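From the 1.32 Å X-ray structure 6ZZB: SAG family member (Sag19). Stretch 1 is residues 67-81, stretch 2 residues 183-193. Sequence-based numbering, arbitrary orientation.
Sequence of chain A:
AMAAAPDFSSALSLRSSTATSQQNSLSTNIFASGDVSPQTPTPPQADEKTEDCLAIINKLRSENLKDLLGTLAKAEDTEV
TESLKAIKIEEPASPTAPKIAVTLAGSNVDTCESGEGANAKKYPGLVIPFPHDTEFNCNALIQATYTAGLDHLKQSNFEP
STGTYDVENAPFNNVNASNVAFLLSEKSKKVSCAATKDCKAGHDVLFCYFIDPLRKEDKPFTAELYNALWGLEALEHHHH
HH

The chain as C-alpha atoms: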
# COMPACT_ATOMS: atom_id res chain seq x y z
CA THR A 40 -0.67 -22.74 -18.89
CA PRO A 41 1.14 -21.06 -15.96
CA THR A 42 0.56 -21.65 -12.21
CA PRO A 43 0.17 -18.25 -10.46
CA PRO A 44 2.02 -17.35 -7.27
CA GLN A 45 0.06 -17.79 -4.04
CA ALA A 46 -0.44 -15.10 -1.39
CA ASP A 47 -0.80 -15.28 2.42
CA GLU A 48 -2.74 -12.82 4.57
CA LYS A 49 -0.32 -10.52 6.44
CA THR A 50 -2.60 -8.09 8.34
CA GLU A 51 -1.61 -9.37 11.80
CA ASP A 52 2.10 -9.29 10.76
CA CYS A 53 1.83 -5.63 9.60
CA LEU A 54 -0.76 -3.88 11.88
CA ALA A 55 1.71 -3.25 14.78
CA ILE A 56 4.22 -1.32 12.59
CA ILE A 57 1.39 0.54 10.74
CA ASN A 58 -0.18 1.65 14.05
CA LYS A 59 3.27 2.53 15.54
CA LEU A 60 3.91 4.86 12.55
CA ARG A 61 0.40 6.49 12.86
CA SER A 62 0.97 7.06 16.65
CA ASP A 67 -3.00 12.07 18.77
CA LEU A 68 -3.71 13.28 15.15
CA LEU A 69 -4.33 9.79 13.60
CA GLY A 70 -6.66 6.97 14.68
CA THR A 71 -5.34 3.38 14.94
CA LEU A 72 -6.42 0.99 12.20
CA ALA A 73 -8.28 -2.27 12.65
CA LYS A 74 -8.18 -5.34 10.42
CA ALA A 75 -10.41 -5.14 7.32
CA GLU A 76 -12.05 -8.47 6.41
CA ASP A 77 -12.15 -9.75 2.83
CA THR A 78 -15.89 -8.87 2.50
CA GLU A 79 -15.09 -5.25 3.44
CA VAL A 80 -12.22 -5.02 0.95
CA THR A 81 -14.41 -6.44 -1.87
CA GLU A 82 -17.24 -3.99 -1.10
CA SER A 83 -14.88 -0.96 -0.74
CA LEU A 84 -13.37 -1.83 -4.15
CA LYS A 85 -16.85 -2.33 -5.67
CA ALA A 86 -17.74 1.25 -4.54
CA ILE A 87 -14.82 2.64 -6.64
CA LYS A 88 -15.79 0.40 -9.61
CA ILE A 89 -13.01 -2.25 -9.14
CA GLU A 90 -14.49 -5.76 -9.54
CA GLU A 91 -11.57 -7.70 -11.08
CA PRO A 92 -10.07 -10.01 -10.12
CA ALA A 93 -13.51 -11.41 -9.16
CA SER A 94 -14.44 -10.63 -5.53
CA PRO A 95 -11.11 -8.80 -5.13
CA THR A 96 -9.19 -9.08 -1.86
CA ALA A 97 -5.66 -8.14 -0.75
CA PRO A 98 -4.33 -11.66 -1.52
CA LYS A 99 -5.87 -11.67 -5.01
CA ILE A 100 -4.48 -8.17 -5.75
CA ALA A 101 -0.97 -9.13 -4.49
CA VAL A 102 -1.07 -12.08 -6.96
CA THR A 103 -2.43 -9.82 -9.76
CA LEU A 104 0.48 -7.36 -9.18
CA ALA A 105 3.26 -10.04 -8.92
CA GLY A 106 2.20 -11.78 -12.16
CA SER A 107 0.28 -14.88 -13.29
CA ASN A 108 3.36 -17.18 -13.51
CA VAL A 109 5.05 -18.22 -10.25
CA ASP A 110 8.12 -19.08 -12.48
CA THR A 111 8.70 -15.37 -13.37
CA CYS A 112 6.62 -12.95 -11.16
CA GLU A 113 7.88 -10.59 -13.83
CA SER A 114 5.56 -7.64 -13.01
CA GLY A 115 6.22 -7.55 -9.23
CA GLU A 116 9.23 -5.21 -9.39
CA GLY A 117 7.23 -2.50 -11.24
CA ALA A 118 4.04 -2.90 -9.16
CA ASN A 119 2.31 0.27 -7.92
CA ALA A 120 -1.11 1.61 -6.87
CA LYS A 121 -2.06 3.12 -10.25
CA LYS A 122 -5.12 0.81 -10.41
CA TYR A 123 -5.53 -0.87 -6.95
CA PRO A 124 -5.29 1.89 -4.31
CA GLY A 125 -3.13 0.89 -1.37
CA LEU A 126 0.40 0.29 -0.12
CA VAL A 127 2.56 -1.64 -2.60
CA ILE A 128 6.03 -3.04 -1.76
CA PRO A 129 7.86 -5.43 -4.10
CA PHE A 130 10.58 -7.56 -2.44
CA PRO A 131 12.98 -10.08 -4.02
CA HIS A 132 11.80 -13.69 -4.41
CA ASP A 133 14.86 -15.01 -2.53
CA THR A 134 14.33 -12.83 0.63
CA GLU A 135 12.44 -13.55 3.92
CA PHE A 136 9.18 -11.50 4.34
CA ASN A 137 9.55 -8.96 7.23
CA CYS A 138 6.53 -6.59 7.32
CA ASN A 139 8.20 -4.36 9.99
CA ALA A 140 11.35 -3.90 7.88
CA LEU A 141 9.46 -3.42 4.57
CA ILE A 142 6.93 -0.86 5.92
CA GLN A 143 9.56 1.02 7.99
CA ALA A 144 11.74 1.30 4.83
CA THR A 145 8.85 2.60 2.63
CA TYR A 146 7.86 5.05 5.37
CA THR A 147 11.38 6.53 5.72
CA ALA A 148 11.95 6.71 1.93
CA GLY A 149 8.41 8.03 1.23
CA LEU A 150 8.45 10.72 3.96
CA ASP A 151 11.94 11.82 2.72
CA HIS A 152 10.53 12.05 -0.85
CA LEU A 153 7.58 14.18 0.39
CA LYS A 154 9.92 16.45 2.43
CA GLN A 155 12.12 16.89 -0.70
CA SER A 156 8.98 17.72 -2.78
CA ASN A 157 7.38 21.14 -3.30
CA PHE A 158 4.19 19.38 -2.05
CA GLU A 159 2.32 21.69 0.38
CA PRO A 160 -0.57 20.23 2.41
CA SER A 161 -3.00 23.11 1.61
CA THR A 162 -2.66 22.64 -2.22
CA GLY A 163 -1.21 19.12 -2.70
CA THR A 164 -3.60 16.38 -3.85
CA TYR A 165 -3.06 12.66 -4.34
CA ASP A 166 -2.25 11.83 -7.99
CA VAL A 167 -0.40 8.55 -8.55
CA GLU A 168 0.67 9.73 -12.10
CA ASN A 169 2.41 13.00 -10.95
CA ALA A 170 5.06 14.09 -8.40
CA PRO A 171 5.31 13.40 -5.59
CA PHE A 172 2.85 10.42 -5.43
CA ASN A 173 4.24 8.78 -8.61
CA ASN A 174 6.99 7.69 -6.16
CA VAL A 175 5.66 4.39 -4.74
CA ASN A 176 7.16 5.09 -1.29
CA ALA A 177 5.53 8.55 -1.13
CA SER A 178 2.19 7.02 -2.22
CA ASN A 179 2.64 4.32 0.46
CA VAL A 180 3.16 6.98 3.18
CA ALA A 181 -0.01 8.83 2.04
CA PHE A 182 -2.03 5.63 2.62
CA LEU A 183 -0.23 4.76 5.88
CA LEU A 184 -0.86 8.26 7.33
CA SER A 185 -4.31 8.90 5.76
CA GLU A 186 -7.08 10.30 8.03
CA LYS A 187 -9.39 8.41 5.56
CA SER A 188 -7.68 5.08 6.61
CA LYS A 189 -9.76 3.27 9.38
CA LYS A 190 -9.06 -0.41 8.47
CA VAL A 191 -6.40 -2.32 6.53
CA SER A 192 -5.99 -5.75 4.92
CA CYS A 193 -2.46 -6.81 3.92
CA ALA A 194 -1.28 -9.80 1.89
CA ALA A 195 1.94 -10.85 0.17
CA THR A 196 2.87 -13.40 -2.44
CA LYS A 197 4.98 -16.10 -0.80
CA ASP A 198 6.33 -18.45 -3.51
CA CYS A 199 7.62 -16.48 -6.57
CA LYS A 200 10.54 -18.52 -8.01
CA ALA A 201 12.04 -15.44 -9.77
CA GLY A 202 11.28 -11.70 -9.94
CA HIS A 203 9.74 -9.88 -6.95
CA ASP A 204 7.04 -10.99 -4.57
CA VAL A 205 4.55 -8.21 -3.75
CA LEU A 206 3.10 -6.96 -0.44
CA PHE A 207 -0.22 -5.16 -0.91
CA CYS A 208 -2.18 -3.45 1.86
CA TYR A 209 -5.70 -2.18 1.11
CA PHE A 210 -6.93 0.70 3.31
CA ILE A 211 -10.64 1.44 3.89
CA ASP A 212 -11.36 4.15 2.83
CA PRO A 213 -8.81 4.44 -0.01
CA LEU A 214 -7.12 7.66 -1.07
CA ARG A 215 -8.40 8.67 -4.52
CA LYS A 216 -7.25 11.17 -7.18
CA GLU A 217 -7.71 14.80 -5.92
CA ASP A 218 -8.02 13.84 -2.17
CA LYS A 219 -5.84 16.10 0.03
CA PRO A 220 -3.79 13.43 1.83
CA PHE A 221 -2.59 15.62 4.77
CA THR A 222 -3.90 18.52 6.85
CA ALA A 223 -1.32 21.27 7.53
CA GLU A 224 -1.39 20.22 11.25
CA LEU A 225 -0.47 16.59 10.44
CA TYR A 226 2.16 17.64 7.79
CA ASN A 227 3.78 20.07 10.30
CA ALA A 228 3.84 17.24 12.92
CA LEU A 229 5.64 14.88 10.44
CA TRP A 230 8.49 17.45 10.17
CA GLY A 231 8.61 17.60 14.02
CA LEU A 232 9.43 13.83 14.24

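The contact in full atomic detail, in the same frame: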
# COMPACT_ATOMS: atom_id res chain seq x y z
N ASP A 67 -1.70 12.79 18.84
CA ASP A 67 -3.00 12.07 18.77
C ASP A 67 -3.78 12.47 17.50
O ASP A 67 -5.02 12.51 17.57
CB ASP A 67 -3.85 12.36 20.01
N LEU A 68 -3.10 12.71 16.38
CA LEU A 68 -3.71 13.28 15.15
C LEU A 68 -4.28 12.16 14.27
O LEU A 68 -5.09 12.49 13.43
CB LEU A 68 -2.67 14.07 14.36
CG LEU A 68 -2.14 15.33 15.06
CD1 LEU A 68 -0.90 15.84 14.35
CD2 LEU A 68 -3.21 16.41 15.14
N LEU A 69 -3.83 10.92 14.44
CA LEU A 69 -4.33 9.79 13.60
C LEU A 69 -4.90 8.69 14.49
O LEU A 69 -4.23 8.31 15.44
CB LEU A 69 -3.21 9.23 12.72
CG LEU A 69 -2.71 10.17 11.63
CD1 LEU A 69 -1.51 9.57 10.93
CD2 LEU A 69 -3.80 10.48 10.64
N GLY A 70 -6.05 8.17 14.09
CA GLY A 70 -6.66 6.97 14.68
C GLY A 70 -5.84 5.74 14.37
O GLY A 70 -5.11 5.74 13.35
N THR A 71 -5.90 4.72 15.24
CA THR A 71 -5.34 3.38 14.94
C THR A 71 -6.25 2.70 13.91
O THR A 71 -7.42 3.04 13.78
CB THR A 71 -5.21 2.48 16.19
OG1 THR A 71 -6.54 2.41 16.69
CG2 THR A 71 -4.21 3.01 17.20
N LEU A 72 -5.65 1.79 13.17
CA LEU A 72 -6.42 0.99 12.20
C LEU A 72 -6.72 -0.38 12.79
O LEU A 72 -5.91 -0.92 13.54
CB LEU A 72 -5.58 0.80 10.94
CG LEU A 72 -5.06 2.08 10.28
CD1 LEU A 72 -4.34 1.71 8.98
CD2 LEU A 72 -6.19 3.03 10.00
N ALA A 73 -7.86 -0.88 12.37
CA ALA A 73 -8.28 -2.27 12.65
C ALA A 73 -8.10 -3.11 11.40
O ALA A 73 -7.95 -2.56 10.30
CB ALA A 73 -9.72 -2.29 13.09
N LYS A 74 -8.16 -4.40 11.56
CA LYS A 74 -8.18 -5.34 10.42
C LYS A 74 -9.44 -5.13 9.59
O LYS A 74 -10.58 -5.07 10.14
CB LYS A 74 -8.12 -6.76 10.93
CG LYS A 74 -8.31 -7.83 9.87
CD LYS A 74 -7.97 -9.18 10.45
CE LYS A 74 -8.03 -10.28 9.42
NZ LYS A 74 -7.81 -11.58 10.09
N ALA A 75 -9.30 -5.06 8.28
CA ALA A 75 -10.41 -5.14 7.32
C ALA A 75 -10.56 -6.60 6.91
O ALA A 75 -9.55 -7.27 6.62
CB ALA A 75 -10.16 -4.27 6.11
N GLU A 76 -11.78 -7.11 6.89
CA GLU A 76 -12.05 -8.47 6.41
C GLU A 76 -12.20 -8.45 4.89
O GLU A 76 -12.45 -7.41 4.30
CB GLU A 76 -13.29 -9.06 7.08
CG GLU A 76 -13.19 -9.05 8.59
CD GLU A 76 -12.18 -10.03 9.16
OE1 GLU A 76 -11.74 -10.96 8.43
OE2 GLU A 76 -11.81 -9.86 10.33
N ASP A 77 -12.03 -9.61 4.29
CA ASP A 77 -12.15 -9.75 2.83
C ASP A 77 -13.45 -9.13 2.32
O ASP A 77 -13.40 -8.45 1.32
CB ASP A 77 -12.06 -11.20 2.38
CG ASP A 77 -10.67 -11.79 2.46
OD1 ASP A 77 -9.72 -11.03 2.52
OD2 ASP A 77 -10.55 -13.03 2.40
N THR A 78 -14.58 -9.39 2.98
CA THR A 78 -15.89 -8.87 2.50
C THR A 78 -15.83 -7.34 2.39
O THR A 78 -16.36 -6.77 1.47
CB THR A 78 -17.02 -9.27 3.45
OG1 THR A 78 -17.04 -10.69 3.61
CG2 THR A 78 -18.36 -8.83 2.90
N GLU A 79 -15.19 -6.72 3.37
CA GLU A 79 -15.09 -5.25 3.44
C GLU A 79 -14.22 -4.73 2.30
O GLU A 79 -14.57 -3.75 1.69
CB GLU A 79 -14.52 -4.85 4.79
CG GLU A 79 -15.45 -5.15 5.95
CD GLU A 79 -14.83 -4.71 7.25
OE1 GLU A 79 -13.79 -5.26 7.66
OE2 GLU A 79 -15.44 -3.86 7.91
N VAL A 80 -13.10 -5.43 2.06
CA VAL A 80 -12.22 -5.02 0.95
C VAL A 80 -12.97 -5.13 -0.38
O VAL A 80 -12.95 -4.20 -1.18
CB VAL A 80 -10.94 -5.87 0.95
CG1 VAL A 80 -10.11 -5.60 -0.29
CG2 VAL A 80 -10.14 -5.62 2.22
N THR A 81 -13.67 -6.25 -0.60
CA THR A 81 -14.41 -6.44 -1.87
C THR A 81 -15.43 -5.33 -2.04
O THR A 81 -15.58 -4.76 -3.11
CB THR A 81 -15.07 -7.81 -1.90
OG1 THR A 81 -14.05 -8.82 -1.84
CG2 THR A 81 -15.94 -7.96 -3.12
N LEU A 183 -0.56 5.12 4.48
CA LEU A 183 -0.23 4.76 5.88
C LEU A 183 -0.73 5.84 6.83
O LEU A 183 -1.16 5.50 7.95
CB LEU A 183 1.28 4.60 6.07
CG LEU A 183 1.87 3.32 5.50
CD1 LEU A 183 3.37 3.42 5.38
CD2 LEU A 183 1.50 2.13 6.38
N LEU A 184 -0.58 7.09 6.44
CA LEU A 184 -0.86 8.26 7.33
C LEU A 184 -2.17 8.94 6.96
O LEU A 184 -2.38 10.10 7.41
CB LEU A 184 0.30 9.24 7.23
CG LEU A 184 1.63 8.70 7.72
CD1 LEU A 184 2.66 9.81 7.70
CD2 LEU A 184 1.56 8.11 9.11
N SER A 185 -3.03 8.30 6.20
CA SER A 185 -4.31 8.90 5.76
C SER A 185 -5.30 8.96 6.94
O SER A 185 -5.50 7.94 7.62
CB SER A 185 -4.89 8.11 4.63
OG SER A 185 -6.18 8.60 4.29
N GLU A 186 -5.89 10.13 7.16
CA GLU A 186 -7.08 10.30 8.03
C GLU A 186 -8.27 9.53 7.45
O GLU A 186 -9.12 9.15 8.21
CB GLU A 186 -7.42 11.79 8.17
CG GLU A 186 -6.64 12.47 9.27
CD GLU A 186 -7.33 12.45 10.62
OE1 GLU A 186 -8.33 11.69 10.78
OE2 GLU A 186 -6.89 13.19 11.51
N LYS A 187 -8.30 9.24 6.15
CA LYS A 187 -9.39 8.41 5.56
C LYS A 187 -9.18 6.93 5.90
O LYS A 187 -10.15 6.19 5.78
CB LYS A 187 -9.48 8.50 4.04
CG LYS A 187 -9.86 9.84 3.45
CD LYS A 187 -9.81 9.83 1.95
CE LYS A 187 -10.93 9.01 1.39
NZ LYS A 187 -11.18 9.30 -0.04
N SER A 188 -7.97 6.50 6.27
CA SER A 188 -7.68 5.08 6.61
C SER A 188 -8.28 4.78 8.00
O SER A 188 -7.92 5.46 8.98
CB SER A 188 -6.19 4.77 6.53
OG SER A 188 -5.69 4.94 5.18
N LYS A 189 -9.20 3.80 8.10
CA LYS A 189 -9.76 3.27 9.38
C LYS A 189 -9.44 1.76 9.56
O LYS A 189 -9.30 1.25 10.69
CB LYS A 189 -11.27 3.49 9.40
CG LYS A 189 -11.72 4.95 9.22
CD LYS A 189 -13.10 5.08 8.61
CE LYS A 189 -13.36 6.42 7.97
NZ LYS A 189 -12.79 6.50 6.60
N LYS A 190 -9.33 1.04 8.44
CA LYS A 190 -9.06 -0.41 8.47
C LYS A 190 -8.06 -0.74 7.38
O LYS A 190 -7.98 0.04 6.40
CB LYS A 190 -10.35 -1.21 8.24
CG LYS A 190 -11.52 -0.79 9.12
CD LYS A 190 -12.68 -1.73 9.01
CE LYS A 190 -13.90 -1.21 9.72
NZ LYS A 190 -14.88 -2.29 9.91
N VAL A 191 -7.40 -1.87 7.53
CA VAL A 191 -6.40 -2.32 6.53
C VAL A 191 -6.41 -3.83 6.42
O VAL A 191 -6.61 -4.53 7.41
CB VAL A 191 -5.02 -1.74 6.86
CG1 VAL A 191 -4.47 -2.28 8.17
CG2 VAL A 191 -4.01 -1.97 5.74
N SER A 192 -6.23 -4.33 5.20
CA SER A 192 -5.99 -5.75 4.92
C SER A 192 -4.71 -5.88 4.11
O SER A 192 -4.65 -5.28 3.03
CB SER A 192 -7.16 -6.33 4.18
OG SER A 192 -6.91 -7.71 3.90
N CYS A 193 -3.75 -6.64 4.60
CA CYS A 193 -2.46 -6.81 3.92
C CYS A 193 -2.29 -8.26 3.49
O CYS A 193 -2.75 -9.18 4.17
CB CYS A 193 -1.31 -6.48 4.85
SG CYS A 193 -1.24 -4.74 5.40
O HOH W 1 -7.31 9.19 11.87
O HOH W 2 -10.30 1.65 13.26
O HOH W 3 -13.59 -5.19 10.19
O HOH W 4 -7.33 -8.90 6.31
O HOH W 5 -8.42 -8.68 1.75

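Residues 67-81 and 183-193, more than a hundred positions apart in sequence, run side by side and meet in a short parallel β-ladder; the two stretches together bury 727 Å², both sides summed. Three backbone hydrogen bonds stitch it: Ala73 N to Lys189 O (3.1 Å), Val191 N to Ala73 O (2.9 Å) and Ala75 N to Val191 O (2.9 Å). Ala73 and Val191 each use both N and O, the alternation expected of parallel strands. CA-H...O contacts fill in between them, such as Lys190 CA to Ala73 O at 3.0 Å.

Beside the ladder, Leu72 points toward stretch 2. Its chi1 m, chi2 t conformer sets CD1 4.1 Å from Val191 CG1 and CD2 3.2 Å from Ser188 O, and both methyls lie against Ser188. Leu69 leaves its backbone sideways, yet the same m,t rotamer brings its end inward: CD1 lies 3.9 Å from Leu184 CD2, and CD2 lies 3.7 Å from Glu186 CG. Glu186 folds back with chi1 and chi2 both m. Its OE1 accepts from water 1, which in turn accepts from Gly70 N, while OE2 sits 2.7 Å from Leu68 O, a pair of acceptors with no hydrogen bond between them.

Lys190 is extended, m then t throughout, and its CB packs 3.7 Å from Ala75 CB. The full reach of the chain delivers NZ to Glu79 OE2 at 2.6 Å, a salt bridge. Glu79 (m, t, chi3 -65°) also serves its own helix start, where OE1 accepts from Glu76 N at 2.8 Å, so one carboxylate ties the helix to the strand. At the far end of the contact, Val80 CG2 rests 3.6 Å from Ser192 CB. With chi1 t, Ser192 OG meets water 4, bound also to Ala75 O, and water 5, bound also to Asp77 OD1.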